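Local coordinates for protein CsuE (Acinetobacter baumannii, PDB 6FJY), which forms the tip adhesin subunit of archaic chaperone-usher Csu pili and probably mediates the attachment of the bacterium to surfaces during biofilm formation, at residues Phe38-Ala43 / Thr92-Phe97. Residues are numbered along the deposited sequence; the frame is centred on the assembly and turned at random.
Sequences FSLALA and TLVNLF
Two loops of a beta-sandwich domain, built on the Ig-like plan of pilus subunits, meet here. Residues 38-43 lie between strands 33-35 and 47-54. Residues 92-97 lie between strands 85-87 and 103-110 and include a short 3-10 turn at 93-96. No hydrogen bond joins the segments; the contact is mostly apolar.

The aromatic part is Phe38 with Phe97. Phe38 has CG held between the backbone N and C (chi1 52°), and its ring reaches the second loop. Phe97 CD2 sits over the centre of one face of that ring. The ring planes are oblique, at 38°, with centroids 5.0 Å apart. Phe38 CE1 comes within 3.5 Å of Phe97 CB. Leu33 and Cys35 of strand 33-35 and Leu104 of strand 103-110 also touch Phe97, which places that ring against the strands of the sandwich.

The aliphatic part centres on buried Val94. Val94 CB lies 3.6 Å from Phe38 CD2, and the two side chains lie alongside, running opposite ways. Val135 of strand 119-136 touches both. The Val94 CG2 branch faces the 38-43 loop, beside Ser39 O and the two leucines. Val94 CG2 meets Leu42 CD2 at 3.8 Å and Leu40 CD2 at 4.2 Å. Leu42 CD2 also lies near Thr92 CA, at the exposed margin.

Polar bonds hold each loop separately. Ser39 OG accepts a 2.9 Å, fairly straight bond (N-H...O 160°) from Ala41 N, an ST turn. At the end of the 3-10 turn, Phe97 N donates to Val94 O; that same carbonyl oxygen lies 3.3 Å from Phe38 CE2.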
loop_
_atom_site.group_PDB
_atom_site.type_symbol
_atom_site.label_atom_id
_atom_site.label_comp_id
_atom_site.label_asym_id
_atom_site.label_seq_id
_atom_site.Cartn_x
_atom_site.Cartn_y
_atom_site.Cartn_z
ATOM N N PHE D 38 31.933 -17.534 1.207
ATOM C CA PHE D 38 33.099 -16.705 1.464
ATOM C C PHE D 38 33.613 -16.941 2.886
ATOM O O PHE D 38 32.835 -17.144 3.820
ATOM C CB PHE D 38 32.750 -15.232 1.248
ATOM C CG PHE D 38 31.522 -14.790 1.996
ATOM C CD1 PHE D 38 30.276 -14.850 1.400
ATOM C CD2 PHE D 38 31.615 -14.338 3.300
ATOM C CE1 PHE D 38 29.142 -14.468 2.088
ATOM C CE2 PHE D 38 30.485 -13.940 3.992
ATOM C CZ PHE D 38 29.247 -14.007 3.380
ATOM N N SER D 39 34.935 -16.923 3.041
ATOM C CA SER D 39 35.536 -17.037 4.364
ATOM C C SER D 39 35.236 -15.815 5.207
ATOM O O SER D 39 35.355 -14.679 4.745
ATOM C CB SER D 39 37.046 -17.176 4.280
ATOM O OG SER D 39 37.581 -17.137 5.592
ATOM N N LEU D 40 34.865 -16.062 6.461
ATOM C CA LEU D 40 34.758 -15.027 7.476
ATOM C C LEU D 40 35.977 -14.982 8.371
ATOM O O LEU D 40 35.906 -14.417 9.468
ATOM C CB LEU D 40 33.508 -15.238 8.325
ATOM C CG LEU D 40 32.228 -14.764 7.655
ATOM C CD1 LEU D 40 31.048 -15.038 8.541
ATOM C CD2 LEU D 40 32.316 -13.292 7.307
ATOM N N ALA D 41 37.094 -15.567 7.930
ATOM C CA ALA D 41 38.278 -15.614 8.778
ATOM C C ALA D 41 38.936 -14.247 8.896
ATOM O O ALA D 41 39.609 -13.970 9.896
ATOM C CB ALA D 41 39.269 -16.634 8.229
ATOM N N LEU D 42 38.749 -13.391 7.886
ATOM C CA LEU D 42 39.369 -12.074 7.763
ATOM C C LEU D 42 40.882 -12.156 7.626
ATOM O O LEU D 42 41.575 -11.141 7.777
ATOM C CB LEU D 42 38.985 -11.149 8.931
ATOM C CG LEU D 42 37.480 -11.098 9.263
ATOM C CD1 LEU D 42 37.165 -9.968 10.253
ATOM C CD2 LEU D 42 36.618 -10.985 8.014
ATOM N N ALA D 43 41.413 -13.340 7.321
ATOM C CA ALA D 43 42.855 -13.517 7.218
ATOM C C ALA D 43 43.398 -13.090 5.867
ATOM O O ALA D 43 44.600 -12.828 5.745
ATOM C CB ALA D 43 43.225 -14.976 7.473
ATOM N N THR D 92 37.434 -6.988 5.807
ATOM C CA THR D 92 36.125 -7.153 6.432
ATOM C C THR D 92 34.976 -7.018 5.441
ATOM O O THR D 92 33.812 -7.136 5.840
ATOM C CB THR D 92 35.931 -6.115 7.553
ATOM O OG1 THR D 92 35.599 -4.845 6.972
ATOM C CG2 THR D 92 37.195 -5.966 8.389
ATOM N N LEU D 93 35.273 -6.767 4.164
ATOM C CA LEU D 93 34.252 -6.576 3.140
ATOM C C LEU D 93 33.291 -7.751 3.034
ATOM O O LEU D 93 32.142 -7.565 2.610
ATOM C CB LEU D 93 34.930 -6.348 1.792
ATOM C CG LEU D 93 34.018 -6.037 0.616
ATOM C CD1 LEU D 93 33.105 -4.871 0.951
ATOM C CD2 LEU D 93 34.865 -5.721 -0.583
ATOM N N VAL D 94 33.740 -8.952 3.408
ATOM C CA VAL D 94 32.907 -10.137 3.260
ATOM C C VAL D 94 31.646 -10.036 4.104
ATOM O O VAL D 94 30.617 -10.629 3.758
ATOM C CB VAL D 94 33.714 -11.406 3.601
ATOM C CG1 VAL D 94 34.417 -11.937 2.352
ATOM C CG2 VAL D 94 34.725 -11.117 4.699
ATOM N N ASN D 95 31.677 -9.279 5.204
ATOM C CA ASN D 95 30.468 -9.273 6.016
ATOM C C ASN D 95 29.426 -8.258 5.534
ATOM O O ASN D 95 28.407 -8.073 6.203
ATOM C CB ASN D 95 30.804 -9.090 7.507
ATOM C CG ASN D 95 31.499 -7.801 7.809
ATOM O OD1 ASN D 95 31.202 -6.756 7.231
ATOM N ND2 ASN D 95 32.434 -7.859 8.740
ATOM N N LEU D 96 29.641 -7.637 4.370
ATOM C CA LEU D 96 28.582 -6.903 3.686
ATOM C C LEU D 96 27.687 -7.806 2.844
ATOM O O LEU D 96 26.595 -7.385 2.442
ATOM C CB LEU D 96 29.187 -5.815 2.796
ATOM C CG LEU D 96 29.876 -4.717 3.604
ATOM C CD1 LEU D 96 30.156 -3.479 2.781
ATOM C CD2 LEU D 96 29.050 -4.372 4.881
ATOM N N PHE D 97 28.123 -9.027 2.554
ATOM C CA PHE D 97 27.260 -9.969 1.855
ATOM C C PHE D 97 26.114 -10.355 2.774
ATOM O O PHE D 97 26.339 -10.867 3.873
ATOM C CB PHE D 97 28.052 -11.195 1.412
ATOM C CG PHE D 97 29.123 -10.880 0.419
ATOM C CD1 PHE D 97 28.793 -10.494 -0.870
ATOM C CD2 PHE D 97 30.462 -10.969 0.767
ATOM C CE1 PHE D 97 29.781 -10.193 -1.794
ATOM C CE2 PHE D 97 31.453 -10.678 -0.155
ATOM C CZ PHE D 97 31.111 -10.284 -1.437
#